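PDB 3MIX: flagellar biosynthesis protein FlhA from Bacillus subtilis, which takes part in the export of flagellar proteins by type III secretion, providing the adaptor for late building blocks; this piece is its cytosolic domain. Local coordinates for residues I46-F51 and V87-R92; V241-T246 and E262-A267; L268-T273 and E367-V372. One frame throughout, in Å; residues are numbered along the deposited sequence.

The three contacts lie in the cytosolic domain of FlhA. Interaction 1 joins strand 49-53 to the start of strand 92-95 and the loop before it. Interaction 2 packs helix on helix; interaction 3 sets the start of helix 269-276 against a loop. Their centres are about 13 Å apart. Helix 269-276 follows helix 257-267 after a break at L268, and the two contacts touch. R265 NH2 makes a salt bridge with E367 OE1 at 2.8 Å. L268 also packs on T242 and I243. Interaction 1 does not touch the others: its centre is about 29 Å from that of interaction 2 and about 34 Å from that of interaction 3, which lies on the opposite side of the chain's centre.

Interaction 1 of 3, residues I46-F51 and V87-R92; sequences IDPIEF and VIPVVR
I49 and R92 meet through their main chains: R92 N donates to I49 O at 2.8 Å. F51 N donates in turn to R92 O at 2.8 Å, and this bond is nearly straight (171° at the hydrogen). E50 is bridged with R92 in parallel fashion, and its CA faces R92 O at 3.4 Å in a CA-H...O contact. Water 1 continues the link, accepting from I49 N and donating to V90 O.

The pairing sets strand 92-95 beside strand 49-53, as the outermost strand on that side of the mixed sheet. Helix 69-84 lies in the connection between them, giving a beta-alpha-beta crossover.

The charged contacts centre on R92. The R92 chain, bent at chi2 and chi3, lies beside the D47 carboxylate. D47 OD1 makes a salt bridge to R92 NH2 at 3.3 Å, while D47 OD2 lies over one face of the guanidinium. The two flat groups are turned 39° apart. E50 runs alongside R92, and its OE1 makes a long salt bridge to R92 NE at 3.9 Å. The same OE1 is hydrogen-bonded with H45 ND1.

The apolar contacts come mostly from the residues before the E50-R92 pair. I49 CG2 touches V91 CG1 at 3.9 Å. The side chains of I49 and I88 cross at about a right angle, with I49 CD1 4.1 Å from I88 CB. The rings of P48 and P89 slide past each other, with P48 CB 3.7 Å from P89 CG. L189 of helix 170-189 also packs on I49.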
ATOM      1  N   ILE A  46      -9.577   5.235 -17.431  1.00 25.97           N
ATOM      2  CA  ILE A  46      -9.030   6.044 -16.338  1.00 24.26           C
ATOM      3  C   ILE A  46      -9.653   5.677 -14.970  1.00 22.56           C
ATOM      4  O   ILE A  46      -9.303   6.265 -13.950  1.00 21.70           O
ATOM      5  CB  ILE A  46      -9.056   7.581 -16.673  1.00 24.94           C
ATOM      6  CG1 ILE A  46     -10.421   8.030 -17.182  1.00 26.51           C
ATOM      7  CG2 ILE A  46      -8.028   7.927 -17.757  1.00 24.61           C
ATOM      8  CD1 ILE A  46     -11.223   8.721 -16.161  1.00 31.71           C
ATOM      9  N   ASP A  47     -10.543   4.683 -14.963  1.00 21.41           N
ATOM     10  CA  ASP A  47     -11.185   4.229 -13.737  1.00 19.33           C
ATOM     11  C   ASP A  47     -10.154   3.765 -12.698  1.00 16.33           C
ATOM     12  O   ASP A  47      -9.212   3.063 -13.025  1.00 16.10           O
ATOM     13  CB  ASP A  47     -12.174   3.102 -14.024  1.00 21.12           C
ATOM     14  CG  ASP A  47     -13.174   3.459 -15.095  1.00 24.30           C
ATOM     15  OD1 ASP A  47     -12.825   3.383 -16.290  1.00 29.94           O
ATOM     16  OD2 ASP A  47     -14.321   3.798 -14.751  1.00 29.24           O
ATOM     17  N   PRO A  48     -10.343   4.152 -11.438  1.00 14.04           N
ATOM     18  CA  PRO A  48      -9.357   3.749 -10.427  1.00 12.58           C
ATOM     19  C   PRO A  48      -9.207   2.239 -10.271  1.00 12.80           C
ATOM     20  O   PRO A  48      -8.083   1.769 -10.076  1.00 13.11           O
ATOM     21  CB  PRO A  48      -9.862   4.386  -9.118  1.00 11.24           C
ATOM     22  CG  PRO A  48     -11.122   5.052  -9.408  1.00 12.55           C
ATOM     23  CD  PRO A  48     -11.515   4.842 -10.865  1.00 13.81           C
ATOM     24  N   ILE A  49     -10.309   1.483 -10.371  1.00 12.76           N
ATOM     25  CA  ILE A  49     -10.269   0.037 -10.194  1.00 13.32           C
ATOM     26  C   ILE A  49     -11.195  -0.654 -11.173  1.00 14.67           C
ATOM     27  O   ILE A  49     -12.390  -0.353 -11.225  1.00 15.13           O
ATOM     28  CB  ILE A  49     -10.716  -0.435  -8.759  1.00 13.29           C
ATOM     29  CG1 ILE A  49     -10.035   0.355  -7.629  1.00 11.73           C
ATOM     30  CG2 ILE A  49     -10.496  -1.964  -8.604  1.00 13.77           C
ATOM     31  CD1 ILE A  49     -10.488  -0.089  -6.197  1.00 11.57           C
ATOM     32  N   GLU A  50     -10.642  -1.591 -11.938  1.00 15.69           N
ATOM     33  CA  GLU A  50     -11.411  -2.312 -12.916  1.00 19.28           C
ATOM     34  C   GLU A  50     -11.219  -3.794 -12.705  1.00 20.79           C
ATOM     35  O   GLU A  50     -10.085  -4.275 -12.626  1.00 21.19           O
ATOM     36  CB  GLU A  50     -10.949  -1.983 -14.350  1.00 20.25           C
ATOM     37  CG  GLU A  50     -11.005  -0.536 -14.738  1.00 21.60           C
ATOM     38  CD  GLU A  50     -10.334  -0.306 -16.088  1.00 25.88           C
ATOM     39  OE1 GLU A  50     -10.964  -0.628 -17.106  1.00 27.38           O
ATOM     40  OE2 GLU A  50      -9.174   0.175 -16.125  1.00 26.05           O
ATOM     41  N   PHE A  51     -12.333  -4.512 -12.657  1.00 22.71           N
ATOM     42  CA  PHE A  51     -12.333  -5.955 -12.613  1.00 24.99           C
ATOM     43  C   PHE A  51     -12.997  -6.456 -13.891  1.00 28.14           C
ATOM     44  O   PHE A  51     -14.169  -6.161 -14.153  1.00 28.17           O
ATOM     45  CB  PHE A  51     -13.084  -6.455 -11.379  1.00 25.30           C
ATOM     46  CG  PHE A  51     -13.116  -7.950 -11.250  1.00 26.90           C
ATOM     47  CD1 PHE A  51     -12.052  -8.636 -10.671  1.00 26.74           C
ATOM     48  CD2 PHE A  51     -14.206  -8.671 -11.698  1.00 28.47           C
ATOM     49  CE1 PHE A  51     -12.076 -10.010 -10.549  1.00 26.23           C
ATOM     50  CE2 PHE A  51     -14.232 -10.062 -11.579  1.00 30.04           C
ATOM     51  CZ  PHE A  51     -13.173 -10.723 -11.004  1.00 28.12           C
ATOM     52  N   VAL A  87     -10.938   4.164   2.062  1.00 10.85           N
ATOM     53  CA  VAL A  87     -12.179   3.785   1.493  1.00 10.81           C
ATOM     54  C   VAL A  87     -11.987   3.711  -0.023  1.00 10.10           C
ATOM     55  O   VAL A  87     -11.891   4.742  -0.694  1.00  9.10           O
ATOM     56  CB  VAL A  87     -13.267   4.831   1.735  1.00 11.10           C
ATOM     57  CG1 VAL A  87     -14.562   4.317   1.150  1.00 13.65           C
ATOM     58  CG2 VAL A  87     -13.449   5.111   3.215  1.00 12.28           C
ATOM     59  N   ILE A  88     -11.986   2.490  -0.546  1.00  9.83           N
ATOM     60  CA  ILE A  88     -11.790   2.289  -1.963  1.00  9.95           C
ATOM     61  C   ILE A  88     -12.971   2.831  -2.744  1.00 10.87           C
ATOM     62  O   ILE A  88     -14.132   2.785  -2.277  1.00 11.96           O
ATOM     63  CB  ILE A  88     -11.496   0.810  -2.329  1.00 10.53           C
ATOM     64  CG1 ILE A  88     -12.706  -0.077  -2.035  1.00 11.63           C
ATOM     65  CG2 ILE A  88     -10.217   0.329  -1.603  1.00 10.13           C
ATOM     66  CD1 ILE A  88     -12.634  -1.460  -2.702  1.00 13.51           C
ATOM     67  N   PRO A  89     -12.680   3.377  -3.921  1.00 11.05           N
ATOM     68  CA  PRO A  89     -13.729   3.892  -4.795  1.00 12.42           C
ATOM     69  C   PRO A  89     -14.513   2.749  -5.438  1.00 14.90           C
ATOM     70  O   PRO A  89     -14.205   1.556  -5.253  1.00 13.33           O
ATOM     71  CB  PRO A  89     -12.949   4.684  -5.855  1.00 11.88           C
ATOM     72  CG  PRO A  89     -11.578   3.936  -5.924  1.00 12.27           C
ATOM     73  CD  PRO A  89     -11.321   3.512  -4.494  1.00 10.82           C
ATOM     74  N   VAL A  90     -15.560   3.150  -6.147  1.00 17.52           N
ATOM     75  CA  VAL A  90     -16.373   2.298  -6.987  1.00 19.86           C
ATOM     76  C   VAL A  90     -15.484   1.402  -7.854  1.00 20.35           C
ATOM     77  O   VAL A  90     -14.526   1.884  -8.475  1.00 20.25           O
ATOM     78  CB  VAL A  90     -17.283   3.207  -7.864  1.00 20.98           C
ATOM     79  CG1 VAL A  90     -18.007   2.429  -8.969  1.00 23.65           C
ATOM     80  CG2 VAL A  90     -18.301   3.871  -6.988  1.00 23.27           C
ATOM     81  N   VAL A  91     -15.807   0.106  -7.893  1.00 21.43           N
ATOM     82  CA  VAL A  91     -15.132  -0.822  -8.803  1.00 22.26           C
ATOM     83  C   VAL A  91     -15.897  -0.945 -10.115  1.00 24.32           C
ATOM     84  O   VAL A  91     -17.117  -1.129 -10.126  1.00 25.65           O
ATOM     85  CB  VAL A  91     -14.888  -2.234  -8.201  1.00 22.34           C
ATOM     86  CG1 VAL A  91     -14.149  -3.084  -9.214  1.00 22.62           C
ATOM     87  CG2 VAL A  91     -14.056  -2.135  -6.893  1.00 19.70           C
ATOM     88  N   ARG A  92     -15.174  -0.814 -11.215  1.00 24.54           N
ATOM     89  CA  ARG A  92     -15.783  -0.955 -12.516  1.00 27.58           C
ATOM     90  C   ARG A  92     -15.741  -2.434 -12.909  1.00 28.21           C
ATOM     91  O   ARG A  92     -14.693  -3.079 -12.877  1.00 27.03           O
ATOM     92  CB  ARG A  92     -15.055  -0.075 -13.532  1.00 27.51           C
ATOM     93  CG  ARG A  92     -15.937   0.437 -14.639  1.00 33.75           C
ATOM     94  CD  ARG A  92     -15.719  -0.315 -15.934  1.00 41.08           C
ATOM     95  NE  ARG A  92     -14.773   0.367 -16.811  1.00 45.38           N
ATOM     96  CZ  ARG A  92     -15.088   0.933 -17.979  1.00 50.09           C
ATOM     97  NH1 ARG A  92     -16.340   0.902 -18.427  1.00 53.30           N
ATOM     98  NH2 ARG A  92     -14.148   1.537 -18.700  1.00 50.06           N
TER
HETATM   99  O   HOH W   1     -13.222   2.119 -10.739  1.00  3.89           O

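Interaction 2 of 3, residues V241-T246 and E262-A267; sequences VTIFET and EYTRQA
T242 turns its methyl group to the end of the other segment. CG2 stands anti to the backbone N (chi1 -61° for OG1) and touches A267 CB at 3.8 Å. The same methyl is 3.7 Å from A267 O. T242 OG1 makes a weak hydrogen bond with N239 OD1.

I243 comes next and packs on T264. Its CG1 lies 3.7 Å from T264 CG2, and the two side chains cross at an oblique angle. L230 of helix 220-232 touches both residues. T264 OG1 is bonded to L260 O in its own helix.

The two segments belong to helices 240-250 and 257-267, successive helices of the cytosolic domain. The axes of these two short segments pass 9.2 Å apart, with 136° between their N-to-C directions, so they run roughly antiparallel. Threonines and an alanine make up much of this small interface.

T246 carries the largest share of the contact. Its CG2 reaches the backbone of the other helix, 3.5 Å from Y263 O, and also touches Y263 CB. The ring of Y263 leads away and stacks with Y250. T246 OG1 packs tightly on A267 CB at 3.1 Å. It donates to T242 O at 2.8 Å, from 35° above the carbonyl plane. T246 N reaches T242 O from the opposite face, so two donors grip this oxygen and the hydroxyl is tied back to its own helix.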
ATOM      1  N   VAL A 241      -6.629  12.068  13.536  1.00 10.80           N
ATOM      2  CA  VAL A 241      -6.373  13.097  14.532  1.00 11.64           C
ATOM      3  C   VAL A 241      -4.881  13.294  14.761  1.00 11.62           C
ATOM      4  O   VAL A 241      -4.362  14.403  14.641  1.00 11.84           O
ATOM      5  CB  VAL A 241      -7.164  12.832  15.853  1.00 12.72           C
ATOM      6  CG1 VAL A 241      -6.802  13.857  16.950  1.00 13.77           C
ATOM      7  CG2 VAL A 241      -8.683  12.894  15.540  1.00 13.03           C
ATOM      8  N   THR A 242      -4.200  12.199  15.082  1.00 11.56           N
ATOM      9  CA  THR A 242      -2.778  12.246  15.356  1.00 11.81           C
ATOM     10  C   THR A 242      -2.012  12.675  14.106  1.00 11.12           C
ATOM     11  O   THR A 242      -1.134  13.513  14.219  1.00 11.55           O
ATOM     12  CB  THR A 242      -2.253  10.920  15.934  1.00 12.16           C
ATOM     13  OG1 THR A 242      -2.926  10.653  17.182  1.00 13.08           O
ATOM     14  CG2 THR A 242      -0.698  10.965  16.160  1.00 12.67           C
ATOM     15  N   ILE A 243      -2.363  12.116  12.936  1.00 10.24           N
ATOM     16  CA  ILE A 243      -1.763  12.542  11.660  1.00  9.71           C
ATOM     17  C   ILE A 243      -1.846  14.062  11.472  1.00 10.00           C
ATOM     18  O   ILE A 243      -0.824  14.708  11.253  1.00 10.32           O
ATOM     19  CB  ILE A 243      -2.324  11.759  10.416  1.00  8.87           C
ATOM     20  CG1 ILE A 243      -1.922  10.274  10.488  1.00  8.82           C
ATOM     21  CG2 ILE A 243      -1.878  12.411   9.074  1.00  8.50           C
ATOM     22  CD1 ILE A 243      -2.780   9.354   9.566  1.00  8.26           C
ATOM     23  N   PHE A 244      -3.049  14.615  11.603  1.00 10.12           N
ATOM     24  CA  PHE A 244      -3.259  16.051  11.429  1.00 10.65           C
ATOM     25  C   PHE A 244      -2.639  16.950  12.524  1.00 11.70           C
ATOM     26  O   PHE A 244      -2.181  18.059  12.215  1.00 12.23           O
ATOM     27  CB  PHE A 244      -4.746  16.375  11.201  1.00 10.76           C
ATOM     28  CG  PHE A 244      -5.165  16.246   9.747  1.00 10.11           C
ATOM     29  CD1 PHE A 244      -5.214  14.997   9.125  1.00  9.28           C
ATOM     30  CD2 PHE A 244      -5.466  17.379   8.994  1.00 10.54           C
ATOM     31  CE1 PHE A 244      -5.584  14.889   7.806  1.00  9.18           C
ATOM     32  CE2 PHE A 244      -5.845  17.270   7.666  1.00 10.13           C
ATOM     33  CZ  PHE A 244      -5.897  16.036   7.068  1.00  9.26           C
ATOM     34  N   GLU A 245      -2.591  16.467  13.766  1.00 12.16           N
ATOM     35  CA  GLU A 245      -1.916  17.209  14.853  1.00 13.30           C
ATOM     36  C   GLU A 245      -0.411  17.313  14.531  1.00 13.43           C
ATOM     37  O   GLU A 245       0.218  18.359  14.732  1.00 14.33           O
ATOM     38  CB  GLU A 245      -2.195  16.587  16.255  1.00 13.94           C
ATOM     39  CG  GLU A 245      -3.660  16.718  16.688  1.00 14.28           C
ATOM     40  CD  GLU A 245      -3.964  16.257  18.142  1.00 15.25           C
ATOM     41  OE1 GLU A 245      -3.153  15.506  18.725  1.00 15.43           O
ATOM     42  OE2 GLU A 245      -5.030  16.647  18.700  1.00 16.02           O
ATOM     43  N   THR A 246       0.140  16.231  13.997  1.00 12.70           N
ATOM     44  CA  THR A 246       1.551  16.228  13.577  1.00 12.96           C
ATOM     45  C   THR A 246       1.761  17.181  12.390  1.00 12.86           C
ATOM     46  O   THR A 246       2.706  17.981  12.386  1.00 13.75           O
ATOM     47  CB  THR A 246       2.046  14.793  13.191  1.00 12.40           C
ATOM     48  OG1 THR A 246       1.615  13.849  14.183  1.00 12.53           O
ATOM     49  CG2 THR A 246       3.548  14.761  13.100  1.00 13.15           C
ATOM     50  N   GLU A 262       8.025  11.253   7.999  1.00 14.25           N
ATOM     51  CA  GLU A 262       8.894  10.773   9.087  1.00 15.79           C
ATOM     52  C   GLU A 262       8.345  11.209  10.463  1.00 15.31           C
ATOM     53  O   GLU A 262       8.230  10.403  11.370  1.00 15.98           O
ATOM     54  CB  GLU A 262      10.376  11.182   8.893  1.00 17.96           C
ATOM     55  CG  GLU A 262      11.098  10.499   7.698  1.00 19.99           C
ATOM     56  CD  GLU A 262      10.803   8.980   7.567  1.00 22.33           C
ATOM     57  OE1 GLU A 262      11.330   8.178   8.375  1.00 23.50           O
ATOM     58  OE2 GLU A 262      10.073   8.578   6.624  1.00 20.96           O
ATOM     59  N   TYR A 263       7.956  12.470  10.596  1.00 15.25           N
ATOM     60  CA  TYR A 263       7.364  12.967  11.847  1.00 15.45           C
ATOM     61  C   TYR A 263       6.053  12.294  12.165  1.00 13.91           C
ATOM     62  O   TYR A 263       5.756  12.025  13.325  1.00 14.29           O
ATOM     63  CB  TYR A 263       7.139  14.480  11.802  1.00 15.91           C
ATOM     64  CG  TYR A 263       8.357  15.268  11.463  1.00 18.75           C
ATOM     65  CD1 TYR A 263       9.572  15.010  12.083  1.00 23.74           C
ATOM     66  CD2 TYR A 263       8.291  16.309  10.542  1.00 21.79           C
ATOM     67  CE1 TYR A 263      10.716  15.756  11.763  1.00 27.81           C
ATOM     68  CE2 TYR A 263       9.421  17.047  10.198  1.00 24.48           C
ATOM     69  CZ  TYR A 263      10.620  16.772  10.819  1.00 28.48           C
ATOM     70  OH  TYR A 263      11.733  17.523  10.488  1.00 37.23           O
ATOM     71  N   THR A 264       5.254  12.040  11.133  1.00 12.72           N
ATOM     72  CA  THR A 264       3.959  11.382  11.332  1.00 11.82           C
ATOM     73  C   THR A 264       4.153   9.930  11.776  1.00 12.17           C
ATOM     74  O   THR A 264       3.519   9.489  12.737  1.00 12.31           O
ATOM     75  CB  THR A 264       3.073  11.499  10.072  1.00 10.69           C
ATOM     76  OG1 THR A 264       2.876  12.893   9.751  1.00 10.65           O
ATOM     77  CG2 THR A 264       1.733  10.859  10.297  1.00 10.01           C
ATOM     78  N   ARG A 265       5.013   9.186  11.086  1.00 12.51           N
ATOM     79  CA  ARG A 265       5.341   7.815  11.507  1.00 14.07           C
ATOM     80  C   ARG A 265       5.771   7.783  12.996  1.00 15.94           C
ATOM     81  O   ARG A 265       5.263   6.972  13.773  1.00 16.61           O
ATOM     82  CB  ARG A 265       6.445   7.230  10.619  1.00 15.04           C
ATOM     83  CG  ARG A 265       6.024   6.942   9.147  1.00 12.92           C
ATOM     84  CD  ARG A 265       7.261   6.500   8.324  1.00 15.02           C
ATOM     85  NE  ARG A 265       7.948   5.355   8.938  1.00 15.86           N
ATOM     86  CZ  ARG A 265       7.598   4.087   8.744  1.00 18.20           C
ATOM     87  NH1 ARG A 265       6.598   3.779   7.917  1.00 18.23           N
ATOM     88  NH2 ARG A 265       8.255   3.119   9.360  1.00 20.26           N
ATOM     89  N   GLN A 266       6.659   8.688  13.404  1.00 17.27           N
ATOM     90  CA  GLN A 266       7.075   8.779  14.818  1.00 19.23           C
ATOM     91  C   GLN A 266       5.878   9.042  15.735  1.00 18.83           C
ATOM     92  O   GLN A 266       5.700   8.367  16.769  1.00 19.83           O
ATOM     93  CB  GLN A 266       8.145   9.858  15.007  1.00 20.75           C
ATOM     94  CG  GLN A 266       8.776   9.876  16.411  1.00 26.07           C
ATOM     95  CD  GLN A 266       9.700  11.077  16.647  1.00 30.94           C
ATOM     96  OE1 GLN A 266       9.907  11.495  17.791  1.00 34.13           O
ATOM     97  NE2 GLN A 266      10.256  11.630  15.571  1.00 32.93           N
ATOM     98  N   ALA A 267       5.022   9.986  15.352  1.00 17.54           N
ATOM     99  CA  ALA A 267       3.828  10.276  16.155  1.00 17.54           C
ATOM    100  C   ALA A 267       2.914   9.064  16.290  1.00 17.35           C
ATOM    101  O   ALA A 267       2.150   8.959  17.262  1.00 18.70           O
ATOM    102  CB  ALA A 267       3.065  11.470  15.595  1.00 16.48           C
TER

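Interaction 3 of 3, residues L268-T273 and E367-V372; sequences LAKQIT and ELEANV
T273 and E369 are joined side chain to side chain: T273 OG1 donates to E369 OE1 at 2.9 Å. The hydroxyl meets the anti side of the carboxylate, 24° out of its plane. The two side chains cross at about a right angle. E369 CG is anti to its carbonyl carbon, and the chain is extended beyond it (chi2 174°), which carries the acid across to the helix. The T273 side chain is less sure: chi1, which places OG1, is 95°, away from the usual values, and CG2 sits too close to A269 O in the model.

Water 2 adds a second link. It donates to E369 OE1 and to K270 O, at 2.7 Å from the latter. The other oxygen, E369 OE2, lies against K270 CB at 3.8 Å. K270 CG is anti to its backbone N, and the chain bends at chi3 and chi4. K270 NZ ends 4.1 Å from E369 OE2, beyond a salt bridge. An alanine at E369 would probably leave the T273 hydroxyl and water 2 without this acceptor, and K270 without the nearby opposite charge.

At the start of the helix, A269 CB rests on E367 O at 3.4 Å. I272 CB lies 4.1 Å from the same oxygen, and I272 also packs on L363 of strand 362-364. The carboxylate of E367 is taken up by R265. E369 begins a type I beta turn, closed by V372 N to E369 O. The arrangement is the packing of the first turn of helix 269-276 on the loop that connects strand 362-364 to strand 374-375.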
ATOM      1  N   LEU A 268       3.033   8.142  15.341  1.00 16.63           N
ATOM      2  CA  LEU A 268       2.216   6.924  15.271  1.00 15.92           C
ATOM      3  C   LEU A 268       2.956   5.681  15.848  1.00 17.28           C
ATOM      4  O   LEU A 268       2.649   4.535  15.506  1.00 16.53           O
ATOM      5  CB  LEU A 268       1.809   6.695  13.792  1.00 14.28           C
ATOM      6  CG  LEU A 268       0.760   7.650  13.185  1.00 11.72           C
ATOM      7  CD1 LEU A 268       0.490   7.358  11.708  1.00 10.86           C
ATOM      8  CD2 LEU A 268      -0.566   7.618  13.935  1.00 11.36           C
ATOM      9  N   ALA A 269       3.948   5.922  16.699  1.00 19.16           N
ATOM     10  CA  ALA A 269       4.739   4.845  17.339  1.00 22.05           C
ATOM     11  C   ALA A 269       3.879   3.753  17.976  1.00 23.02           C
ATOM     12  O   ALA A 269       4.091   2.578  17.725  1.00 23.47           O
ATOM     13  CB  ALA A 269       5.747   5.427  18.379  1.00 23.07           C
ATOM     14  N   LYS A 270       2.885   4.140  18.769  1.00 24.14           N
ATOM     15  CA  LYS A 270       1.999   3.160  19.407  1.00 26.30           C
ATOM     16  C   LYS A 270       1.348   2.224  18.378  1.00 25.44           C
ATOM     17  O   LYS A 270       1.351   1.001  18.552  1.00 27.19           O
ATOM     18  CB  LYS A 270       0.915   3.867  20.216  1.00 26.84           C
ATOM     19  CG  LYS A 270      -0.148   2.943  20.785  1.00 30.40           C
ATOM     20  CD  LYS A 270      -1.455   3.703  21.048  1.00 34.60           C
ATOM     21  CE  LYS A 270      -1.538   4.219  22.476  1.00 39.34           C
ATOM     22  NZ  LYS A 270      -0.478   5.218  22.813  1.00 41.80           N
ATOM     23  N   GLN A 271       0.781   2.811  17.327  1.00 23.24           N
ATOM     24  CA  GLN A 271       0.169   2.049  16.252  1.00 21.97           C
ATOM     25  C   GLN A 271       1.181   1.138  15.543  1.00 22.66           C
ATOM     26  O   GLN A 271       0.904  -0.032  15.291  1.00 23.19           O
ATOM     27  CB  GLN A 271      -0.483   2.996  15.258  1.00 20.07           C
ATOM     28  CG  GLN A 271      -1.030   2.372  13.987  1.00 17.67           C
ATOM     29  CD  GLN A 271      -1.500   3.443  13.022  1.00 16.56           C
ATOM     30  OE1 GLN A 271      -2.223   4.369  13.406  1.00 15.94           O
ATOM     31  NE2 GLN A 271      -1.094   3.331  11.768  1.00 11.92           N
ATOM     32  N   ILE A 272       2.347   1.671  15.228  1.00 22.65           N
ATOM     33  CA  ILE A 272       3.327   0.887  14.511  1.00 23.87           C
ATOM     34  C   ILE A 272       3.887  -0.262  15.389  1.00 26.74           C
ATOM     35  O   ILE A 272       4.069  -1.382  14.897  1.00 27.19           O
ATOM     36  CB  ILE A 272       4.418   1.785  13.874  1.00 23.12           C
ATOM     37  CG1 ILE A 272       3.818   2.583  12.695  1.00 20.49           C
ATOM     38  CG2 ILE A 272       5.584   0.938  13.373  1.00 24.95           C
ATOM     39  CD1 ILE A 272       4.719   3.714  12.152  1.00 15.14           C
ATOM     40  N   THR A 273       4.113  -0.006  16.678  1.00 28.85           N
ATOM     41  CA  THR A 273       4.545  -1.083  17.556  1.00 32.02           C
ATOM     42  C   THR A 273       3.472  -2.176  17.656  1.00 32.62           C
ATOM     43  O   THR A 273       3.796  -3.357  17.546  1.00 34.26           O
ATOM     44  CB  THR A 273       5.081  -0.625  18.973  1.00 34.51           C
ATOM     45  OG1 THR A 273       4.048  -0.673  19.990  1.00 37.42           O
ATOM     46  CG2 THR A 273       5.720   0.716  18.913  1.00 31.44           C
ATOM     47  N   GLU A 367       9.992   4.724  16.545  1.00 42.95           N
ATOM     48  CA  GLU A 367       8.671   4.277  16.101  1.00 41.44           C
ATOM     49  C   GLU A 367       8.255   3.071  16.923  1.00 43.33           C
ATOM     50  O   GLU A 367       7.098   2.661  16.906  1.00 42.66           O
ATOM     51  CB  GLU A 367       8.658   3.973  14.591  1.00 40.03           C
ATOM     52  CG  GLU A 367       9.107   5.165  13.722  1.00 36.84           C
ATOM     53  CD  GLU A 367       9.269   4.826  12.258  1.00 34.83           C
ATOM     54  OE1 GLU A 367       9.379   3.628  11.915  1.00 33.91           O
ATOM     55  OE2 GLU A 367       9.290   5.769  11.436  1.00 33.40           O
ATOM     56  N   LEU A 368       9.217   2.510  17.647  1.00 46.64           N
ATOM     57  CA  LEU A 368       8.936   1.523  18.680  1.00 49.19           C
ATOM     58  C   LEU A 368       8.813   2.203  20.032  1.00 50.36           C
ATOM     59  O   LEU A 368       9.668   2.993  20.412  1.00 51.50           O
ATOM     60  CB  LEU A 368      10.013   0.446  18.727  1.00 51.44           C
ATOM     61  CG  LEU A 368      10.156  -0.432  17.482  1.00 52.00           C
ATOM     62  CD1 LEU A 368      11.303  -1.401  17.666  1.00 54.68           C
ATOM     63  CD2 LEU A 368       8.858  -1.179  17.139  1.00 51.57           C
ATOM     64  N   GLU A 369       7.728   1.909  20.737  1.00 51.10           N
ATOM     65  CA  GLU A 369       7.497   2.425  22.081  1.00 53.05           C
ATOM     66  C   GLU A 369       8.621   2.019  23.025  1.00 56.04           C
ATOM     67  O   GLU A 369       9.208   0.947  22.877  1.00 57.59           O
ATOM     68  CB  GLU A 369       6.164   1.915  22.621  1.00 52.68           C
ATOM     69  CG  GLU A 369       4.971   2.735  22.187  1.00 51.38           C
ATOM     70  CD  GLU A 369       3.659   2.107  22.612  1.00 51.92           C
ATOM     71  OE1 GLU A 369       3.423   0.923  22.277  1.00 51.56           O
ATOM     72  OE2 GLU A 369       2.861   2.802  23.277  1.00 52.41           O
ATOM     73  N   ALA A 370       8.912   2.883  23.993  1.00 57.79           N
ATOM     74  CA  ALA A 370      10.012   2.661  24.947  1.00 61.23           C
ATOM     75  C   ALA A 370       9.962   1.297  25.651  1.00 63.64           C
ATOM     76  O   ALA A 370      11.011   0.712  25.949  1.00 66.20           O
ATOM     77  CB  ALA A 370      10.052   3.785  25.976  1.00 61.91           C
ATOM     78  N   ASN A 371       8.749   0.797  25.893  1.00 63.26           N
ATOM     79  CA  ASN A 371       8.535  -0.443  26.642  1.00 65.56           C
ATOM     80  C   ASN A 371       8.773  -1.734  25.849  1.00 66.03           C
ATOM     81  O   ASN A 371       8.560  -2.831  26.375  1.00 68.03           O
ATOM     82  CB  ASN A 371       7.122  -0.457  27.256  1.00 65.13           C
ATOM     83  CG  ASN A 371       6.036  -0.799  26.240  1.00 63.28           C
ATOM     84  OD1 ASN A 371       5.986  -0.235  25.147  1.00 61.18           O
ATOM     85  ND2 ASN A 371       5.157  -1.732  26.605  1.00 63.91           N
ATOM     86  N   VAL A 372       9.221  -1.607  24.603  1.00 64.48           N
ATOM     87  CA  VAL A 372       9.344  -2.757  23.699  1.00 64.65           C
ATOM     88  C   VAL A 372      10.708  -3.452  23.804  1.00 67.40           C
ATOM     89  O   VAL A 372      11.752  -2.801  23.714  1.00 67.79           O
ATOM     90  CB  VAL A 372       9.033  -2.351  22.228  1.00 61.90           C
ATOM     91  CG1 VAL A 372       9.239  -3.513  21.277  1.00 62.18           C
ATOM     92  CG2 VAL A 372       7.612  -1.849  22.122  1.00 59.59           C
TER
HETATM   93  O   HOH W   2       1.350  -0.132  21.002  1.00 13.38           O